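Macrophage migration inhibitory factor-like protein (PDB 6CUQ) belongs to the macrophage migration inhibitory factor family and assembles as a trimer of alpha/beta subunits, each with a mixed beta sheet backed by two helices. Local coordinates at residues Ser65-Ile70 and Tyr103-Glu108; Ala12-Ser17 and Cys47-Val52; Met33-Glu38 and Ser84-Lys89. One frame throughout, in Å; residues are numbered along the deposited sequence.

Contact 1: residues Ser65-Ile70 and Tyr103-Glu108; sequences SAFIDI and YLNFTE
Strands 66-70 and 103-108 run parallel, in register from Phe67 beside Tyr103 to Ile70 beside Phe106, tied by five backbone hydrogen bonds, the first from Tyr103 N to Ala66 O and the last from Thr107 N to Ile70 O. Phe67, Tyr103, Asp69 and Asn105 share one face. Phe67 CG is anti to the backbone N (chi1 -176°), which tips the ring toward the partner strand: CD2 reaches Tyr103 CB at 3.7 Å, and CZ meets Asn105 OD1 at the ring edge, 3.5 Å away. The Asn105 amide stands 70° to that ring, its ND2 giving a hydrogen bond to Leu104 O of 2.8 Å. Tyr103 OH bonds to Tyr46 O of the second subunit. On the other face Ile68 and Leu104 lie side by side, Ile68 CB 3.9 Å from Leu104 CG, as do Ile70 and Phe106, with Ile70 CB 3.7 Å from Phe106 CD1. The apolar face of Ile68, Ile70, Leu104 and Phe106 is covered by helix 80-95, through Tyr87 on Ile68 and Ile70, completing a beta-alpha-beta unit. Strand 11-16 flanks 66-72 on its other side, while residues 103-105 continue the sheet antiparallel into the second subunit.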
# COMPACT_ATOMS: atom_id res chain seq x y z
N SER B 65 12.94 -8.65 -3.88
CA SER B 65 12.00 -8.94 -2.82
C SER B 65 10.65 -8.37 -3.22
O SER B 65 10.52 -7.68 -4.23
CB SER B 65 12.46 -8.35 -1.48
OG SER B 65 12.88 -7.01 -1.63
N ALA B 66 9.65 -8.67 -2.41
CA ALA B 66 8.31 -8.21 -2.71
C ALA B 66 7.51 -8.16 -1.42
O ALA B 66 7.89 -8.76 -0.41
CB ALA B 66 7.61 -9.11 -3.74
N PHE B 67 6.42 -7.41 -1.47
CA PHE B 67 5.38 -7.42 -0.46
C PHE B 67 4.05 -7.43 -1.21
O PHE B 67 3.82 -6.59 -2.08
CB PHE B 67 5.49 -6.19 0.46
CG PHE B 67 4.51 -6.18 1.59
CD1 PHE B 67 3.35 -5.43 1.52
CD2 PHE B 67 4.76 -6.92 2.73
CE1 PHE B 67 2.44 -5.43 2.56
CE2 PHE B 67 3.87 -6.92 3.79
CZ PHE B 67 2.71 -6.17 3.71
N ILE B 68 3.18 -8.38 -0.87
CA ILE B 68 1.94 -8.62 -1.62
C ILE B 68 0.78 -8.42 -0.66
O ILE B 68 0.62 -9.18 0.30
CB ILE B 68 1.91 -10.02 -2.26
CG1 ILE B 68 3.17 -10.24 -3.11
CG2 ILE B 68 0.67 -10.17 -3.12
CD1 ILE B 68 3.31 -11.64 -3.68
N ASP B 69 -0.02 -7.39 -0.91
CA ASP B 69 -1.12 -7.00 -0.03
C ASP B 69 -2.42 -7.50 -0.65
O ASP B 69 -2.92 -6.91 -1.61
CB ASP B 69 -1.12 -5.48 0.13
CG ASP B 69 -1.77 -5.02 1.41
OD1 ASP B 69 -2.34 -5.86 2.15
OD2 ASP B 69 -1.73 -3.80 1.65
N ILE B 70 -2.97 -8.59 -0.10
CA ILE B 70 -4.20 -9.19 -0.61
C ILE B 70 -5.36 -8.72 0.25
O ILE B 70 -5.34 -8.86 1.48
CB ILE B 70 -4.13 -10.73 -0.59
CG1 ILE B 70 -2.87 -11.24 -1.29
CG2 ILE B 70 -5.42 -11.33 -1.18
CD1 ILE B 70 -2.91 -11.11 -2.76
N TYR B 103 7.00 -11.24 1.43
CA TYR B 103 6.00 -11.22 2.48
C TYR B 103 4.62 -10.96 1.88
O TYR B 103 4.48 -10.24 0.89
CB TYR B 103 6.29 -10.15 3.53
CG TYR B 103 7.27 -10.55 4.61
CD1 TYR B 103 7.55 -11.88 4.86
CD2 TYR B 103 7.91 -9.59 5.37
CE1 TYR B 103 8.44 -12.24 5.85
CE2 TYR B 103 8.81 -9.93 6.34
CZ TYR B 103 9.07 -11.26 6.59
OH TYR B 103 9.98 -11.58 7.59
N LEU B 104 3.61 -11.56 2.49
CA LEU B 104 2.23 -11.34 2.08
C LEU B 104 1.38 -10.99 3.29
O LEU B 104 1.68 -11.39 4.42
CB LEU B 104 1.65 -12.57 1.40
CG LEU B 104 2.31 -13.03 0.11
CD1 LEU B 104 3.37 -14.11 0.40
CD2 LEU B 104 1.24 -13.55 -0.85
N ASN B 105 0.32 -10.23 3.02
CA ASN B 105 -0.68 -9.85 4.02
C ASN B 105 -2.07 -10.12 3.47
O ASN B 105 -2.34 -9.90 2.28
CB ASN B 105 -0.54 -8.37 4.39
CG ASN B 105 0.37 -8.15 5.59
OD1 ASN B 105 0.39 -7.07 6.18
ND2 ASN B 105 1.10 -9.19 5.98
N PHE B 106 -2.95 -10.60 4.34
CA PHE B 106 -4.32 -10.92 3.98
C PHE B 106 -5.26 -10.15 4.89
O PHE B 106 -5.12 -10.19 6.12
CB PHE B 106 -4.58 -12.42 4.08
CG PHE B 106 -3.61 -13.23 3.27
CD1 PHE B 106 -3.85 -13.46 1.93
CD2 PHE B 106 -2.45 -13.71 3.84
CE1 PHE B 106 -2.96 -14.20 1.17
CE2 PHE B 106 -1.55 -14.44 3.09
CZ PHE B 106 -1.80 -14.68 1.75
N THR B 107 -6.24 -9.48 4.29
CA THR B 107 -7.11 -8.57 5.02
C THR B 107 -8.51 -8.69 4.46
O THR B 107 -8.73 -8.44 3.27
CB THR B 107 -6.59 -7.13 4.92
OG1 THR B 107 -5.21 -7.09 5.31
CG2 THR B 107 -7.38 -6.22 5.84
N GLU B 108 -9.46 -9.08 5.30
CA GLU B 108 -10.86 -9.13 4.92
C GLU B 108 -11.54 -7.83 5.34
O GLU B 108 -11.47 -7.42 6.50
CB GLU B 108 -11.56 -10.32 5.57
CG GLU B 108 -11.06 -11.68 5.09
CD GLU B 108 -11.91 -12.84 5.61
OE1 GLU B 108 -12.72 -12.62 6.53
OE2 GLU B 108 -11.76 -13.97 5.09

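Contact 2: residues Ala12-Ser17 and Cys47-Val52; sequences ALITLS and CATQVV
A beta-alpha-beta crossover, strand 11-16 to helix 22-40 to strand 48-53, brings these two parallel strands together, as expected of the MIF fold. Register runs from Ala12 beside Thr49 to Thr15 beside Val52. Of five backbone hydrogen bonds, Val52 N to Ile14 O is the shortest at 2.6 Å, while Leu16 N lies almost on the C=O axis of Val52 (C=O...N angle 175°). Ala48 O is gripped twice, by Ala12 N and, from above its carbonyl plane, by Thr49 OG1 at 2.7 Å. Thr49 CG2, anti to the backbone N, lies 4.0 Å from Ile14 CD1. Leu16 CG takes the crowded position between backbone N and carbonyl carbon (chi1 81°), putting CD2 3.6 Å from Val51 CG1. On the face of Leu13, Gln50, Thr15 and Val52, Leu13 CG is anti to its backbone N (chi1 -150°) and CD2 ends 3.6 Å from Val52 CG2. The Gln50 amide bonds to Ser54 and Ser65 of the third subunit. Helix 22-40 covers Thr49 through Met33 and Leu36, and strand 66-72 pairs antiparallel along the far side of 11-16. Beyond strand 48-53 the sheet runs on into an antiparallel strand of the third subunit.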
# COMPACT_ATOMS: atom_id res chain seq x y z
N ALA B 12 -5.04 -7.48 -5.27
CA ALA B 12 -3.65 -7.71 -4.89
C ALA B 12 -2.83 -6.51 -5.31
O ALA B 12 -2.77 -6.18 -6.50
CB ALA B 12 -3.08 -8.99 -5.51
N LEU B 13 -2.22 -5.85 -4.33
CA LEU B 13 -1.25 -4.79 -4.56
C LEU B 13 0.13 -5.42 -4.35
O LEU B 13 0.50 -5.76 -3.23
CB LEU B 13 -1.47 -3.60 -3.62
CG LEU B 13 -1.06 -2.21 -4.12
CD1 LEU B 13 -1.43 -1.14 -3.11
CD2 LEU B 13 0.43 -2.15 -4.44
N ILE B 14 0.87 -5.57 -5.45
CA ILE B 14 2.17 -6.22 -5.45
C ILE B 14 3.22 -5.12 -5.55
O ILE B 14 3.29 -4.39 -6.55
CB ILE B 14 2.31 -7.22 -6.60
CG1 ILE B 14 1.18 -8.26 -6.52
CG2 ILE B 14 3.68 -7.90 -6.55
CD1 ILE B 14 1.11 -9.20 -7.70
N THR B 15 4.01 -4.99 -4.49
CA THR B 15 5.13 -4.06 -4.45
C THR B 15 6.38 -4.92 -4.54
O THR B 15 6.67 -5.71 -3.62
CB THR B 15 5.08 -3.24 -3.16
OG1 THR B 15 3.80 -2.60 -3.04
CG2 THR B 15 6.22 -2.21 -3.10
N LEU B 16 7.11 -4.82 -5.64
CA LEU B 16 8.28 -5.68 -5.80
C LEU B 16 9.47 -4.87 -6.30
O LEU B 16 9.31 -3.82 -6.93
CB LEU B 16 7.98 -6.84 -6.75
CG LEU B 16 8.02 -6.65 -8.26
CD1 LEU B 16 7.69 -7.97 -8.93
CD2 LEU B 16 7.09 -5.56 -8.72
N SER B 17 10.66 -5.36 -5.99
CA SER B 17 11.89 -4.63 -6.26
C SER B 17 12.81 -5.35 -7.24
O SER B 17 14.02 -5.15 -7.22
CB SER B 17 12.64 -4.36 -4.95
OG SER B 17 13.33 -5.53 -4.56
N CYS B 47 -11.73 -9.40 -10.10
CA CYS B 47 -10.38 -9.46 -9.56
C CYS B 47 -9.50 -8.39 -10.18
O CYS B 47 -9.56 -8.14 -11.39
CB CYS B 47 -9.77 -10.84 -9.81
SG CYS B 47 -10.71 -12.21 -9.09
N ALA B 48 -8.69 -7.74 -9.35
CA ALA B 48 -7.89 -6.61 -9.78
C ALA B 48 -6.50 -6.71 -9.16
O ALA B 48 -6.31 -7.37 -8.14
CB ALA B 48 -8.55 -5.27 -9.41
N THR B 49 -5.53 -6.06 -9.81
CA THR B 49 -4.15 -6.11 -9.37
C THR B 49 -3.39 -4.88 -9.87
O THR B 49 -3.54 -4.47 -11.03
CB THR B 49 -3.47 -7.41 -9.81
OG1 THR B 49 -4.05 -8.50 -9.09
CG2 THR B 49 -1.97 -7.39 -9.55
N GLN B 50 -2.59 -4.31 -8.98
CA GLN B 50 -1.64 -3.25 -9.28
C GLN B 50 -0.24 -3.72 -8.90
O GLN B 50 -0.04 -4.24 -7.80
CB GLN B 50 -1.98 -1.97 -8.52
CG GLN B 50 -3.39 -1.45 -8.77
CD GLN B 50 -3.62 -1.09 -10.24
OE1 GLN B 50 -2.69 -0.73 -10.95
NE2 GLN B 50 -4.88 -1.18 -10.69
N VAL B 51 0.70 -3.56 -9.82
CA VAL B 51 2.10 -3.95 -9.63
C VAL B 51 2.93 -2.68 -9.48
O VAL B 51 2.95 -1.84 -10.38
CB VAL B 51 2.61 -4.81 -10.79
CG1 VAL B 51 4.02 -5.28 -10.50
CG2 VAL B 51 1.67 -5.99 -11.01
N VAL B 52 3.63 -2.55 -8.34
CA VAL B 52 4.37 -1.34 -8.02
C VAL B 52 5.85 -1.67 -7.91
O VAL B 52 6.24 -2.58 -7.16
CB VAL B 52 3.83 -0.71 -6.72
CG1 VAL B 52 4.72 0.47 -6.25
CG2 VAL B 52 2.35 -0.32 -6.89

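Contact 3: residues Met33-Glu38 and Ser84-Lys89; sequences MKILSE and SDRYCK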
# COMPACT_ATOMS: atom_id res chain seq x y z
N MET B 33 -4.38 -11.85 -11.23
CA MET B 33 -5.83 -11.85 -11.29
C MET B 33 -6.38 -13.25 -11.54
O MET B 33 -7.37 -13.65 -10.92
CB MET B 33 -6.30 -10.87 -12.36
CG MET B 33 -6.15 -9.41 -11.95
SD MET B 33 -6.64 -8.26 -13.24
CE MET B 33 -5.37 -8.49 -14.47
N LYS B 34 -5.71 -14.04 -12.39
CA LYS B 34 -6.12 -15.44 -12.56
C LYS B 34 -6.02 -16.20 -11.24
O LYS B 34 -6.93 -16.96 -10.88
CB LYS B 34 -5.30 -16.13 -13.64
CG LYS B 34 -5.78 -15.90 -15.07
CD LYS B 34 -4.75 -16.38 -16.08
CE LYS B 34 -4.74 -17.88 -16.19
NZ LYS B 34 -3.51 -18.32 -16.90
N ILE B 35 -4.91 -16.02 -10.52
CA ILE B 35 -4.70 -16.70 -9.24
C ILE B 35 -5.80 -16.35 -8.26
O ILE B 35 -6.41 -17.22 -7.63
CB ILE B 35 -3.33 -16.33 -8.65
CG1 ILE B 35 -2.18 -16.98 -9.41
CG2 ILE B 35 -3.27 -16.71 -7.17
CD1 ILE B 35 -0.81 -16.50 -8.92
N LEU B 36 -6.09 -15.05 -8.12
CA LEU B 36 -7.14 -14.59 -7.23
C LEU B 36 -8.47 -15.24 -7.57
O LEU B 36 -9.16 -15.78 -6.70
CB LEU B 36 -7.25 -13.07 -7.33
CG LEU B 36 -6.10 -12.28 -6.71
CD1 LEU B 36 -6.24 -10.81 -6.99
CD2 LEU B 36 -6.06 -12.51 -5.20
N SER B 37 -8.82 -15.24 -8.86
CA SER B 37 -10.11 -15.77 -9.28
C SER B 37 -10.18 -17.28 -9.06
O SER B 37 -11.21 -17.80 -8.60
CB SER B 37 -10.36 -15.42 -10.75
OG SER B 37 -10.87 -16.52 -11.50
N GLU B 38 -9.10 -18.00 -9.36
CA GLU B 38 -9.14 -19.46 -9.24
C GLU B 38 -9.16 -19.89 -7.78
O GLU B 38 -9.84 -20.86 -7.43
CB GLU B 38 -7.96 -20.07 -9.99
CG GLU B 38 -8.04 -19.87 -11.50
CD GLU B 38 -6.72 -20.12 -12.22
OE1 GLU B 38 -5.77 -20.61 -11.58
OE2 GLU B 38 -6.65 -19.83 -13.44
N SER B 84 -0.37 -17.98 -0.84
CA SER B 84 1.06 -17.74 -0.64
C SER B 84 1.89 -18.59 -1.59
O SER B 84 2.87 -18.10 -2.18
CB SER B 84 1.45 -18.01 0.81
OG SER B 84 0.58 -17.32 1.69
N ASP B 85 1.51 -19.85 -1.78
CA ASP B 85 2.27 -20.73 -2.65
C ASP B 85 2.21 -20.27 -4.11
O ASP B 85 3.25 -20.24 -4.80
CB ASP B 85 1.76 -22.17 -2.51
CG ASP B 85 2.49 -23.14 -3.42
OD1 ASP B 85 1.83 -23.79 -4.27
OD2 ASP B 85 3.72 -23.22 -3.31
N ARG B 86 1.04 -19.87 -4.59
CA ARG B 86 0.91 -19.50 -6.01
C ARG B 86 1.61 -18.18 -6.31
O ARG B 86 2.23 -18.04 -7.37
CB ARG B 86 -0.56 -19.48 -6.41
CG ARG B 86 -1.17 -20.87 -6.35
CD ARG B 86 -2.32 -21.05 -7.30
NE ARG B 86 -1.89 -21.03 -8.69
CZ ARG B 86 -2.73 -20.87 -9.71
NH1 ARG B 86 -4.03 -20.72 -9.47
NH2 ARG B 86 -2.28 -20.84 -10.96
N TYR B 87 1.49 -17.19 -5.43
CA TYR B 87 2.18 -15.91 -5.66
C TYR B 87 3.69 -16.07 -5.58
O TYR B 87 4.43 -15.41 -6.32
CB TYR B 87 1.70 -14.86 -4.65
CG TYR B 87 0.44 -14.17 -5.07
CD1 TYR B 87 0.44 -13.30 -6.15
CD2 TYR B 87 -0.76 -14.37 -4.39
CE1 TYR B 87 -0.70 -12.65 -6.55
CE2 TYR B 87 -1.92 -13.73 -4.78
CZ TYR B 87 -1.88 -12.87 -5.86
OH TYR B 87 -3.01 -12.21 -6.27
N CYS B 88 4.18 -16.88 -4.64
CA CYS B 88 5.62 -17.08 -4.54
C CYS B 88 6.15 -17.81 -5.76
O CYS B 88 7.24 -17.49 -6.27
CB CYS B 88 5.97 -17.82 -3.24
SG CYS B 88 5.81 -16.79 -1.76
N LYS B 89 5.39 -18.78 -6.28
CA LYS B 89 5.80 -19.46 -7.50
C LYS B 89 5.76 -18.50 -8.69
O LYS B 89 6.62 -18.56 -9.57
CB LYS B 89 4.92 -20.68 -7.76
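Helices 33-38 and 84-89, parts of the two crossover helices packed side by side on one face of the sheet, lie antiparallel at 166°, their axes 10.5 Å apart. The second delivers its contact through two consecutive residues. Before them, Ser84 and Asp85 have partners outside this pair: Ser84 OG bonds to Gln80 O, Asp85 OD2 to His118 ND1 of the second subunit. Arg86 then points at the other helix. Its CB packs against Ile35 CD1 at 3.9 Å, and the chain, bent at chi3, slides past Ile35 in the opposite direction. Ile35 CG1 thereby sits over the centre of one guanidinium face, 3.9 Å above the plane. At the edge of the same group, NH1 donates a nearly straight hydrogen bond to Glu38 OE1, 2.7 Å long with 173° at the hydrogen. It lands on the anti lone pair, and carboxylate and guanidinium are almost coplanar, 15° apart.

Tyr87 follows, lying on Ala12 and Ile14 of strand 11-16 and on Ile68 and Ile70 of strand 66-72. Ile35 CG2 lies over one ring face, 4.1 Å from Tyr87 CE2, whereas Leu36 crosses at about a right angle, with CD2 at the ring edge. Leu36 CG approaches Tyr87 OH to 3.1 Å, and that hydroxyl is hydrogen-bonded to Ser32 OG. Cys88 packs on Ile102 of its own chain and on His118 of the second subunit.

The chemistry thus grades from a salt bridge carried by one hydrogen bond at the exposed Glu38, through the aliphatic Ile35 shared by cation and ring, to a buried phenol whose hydroxyl finds its polar partner in Ser32. Glu38 would help offset the charge on Arg86, and the flat pairing together with Ile35 should limit rotation of the guanidinium.

Overall arrangement
Contacts 1 and 2 are two parallel strand pairs of one four-stranded sheet, their centres about 9 Å apart, joined where strands 66-72 and 11-16 run antiparallel: Phe67 N meets Thr15 O at 2.8 Å, probably a hydrogen bond. Along the chain contact 2 closes before contact 1 opens, one beta-alpha-beta unit after another. Contact 3, centred about 12 Å from each, pairs the two crossover helices, so its segments alternate with those of both others. Tyr87 ties the layers, with CE2 3.5 Å from Ile70 CD1 and OH 3.3 Å from Ala12 CB. All three contacts touch the second subunit, and both outer strands extend the sheet into neighbouring subunits of the trimer.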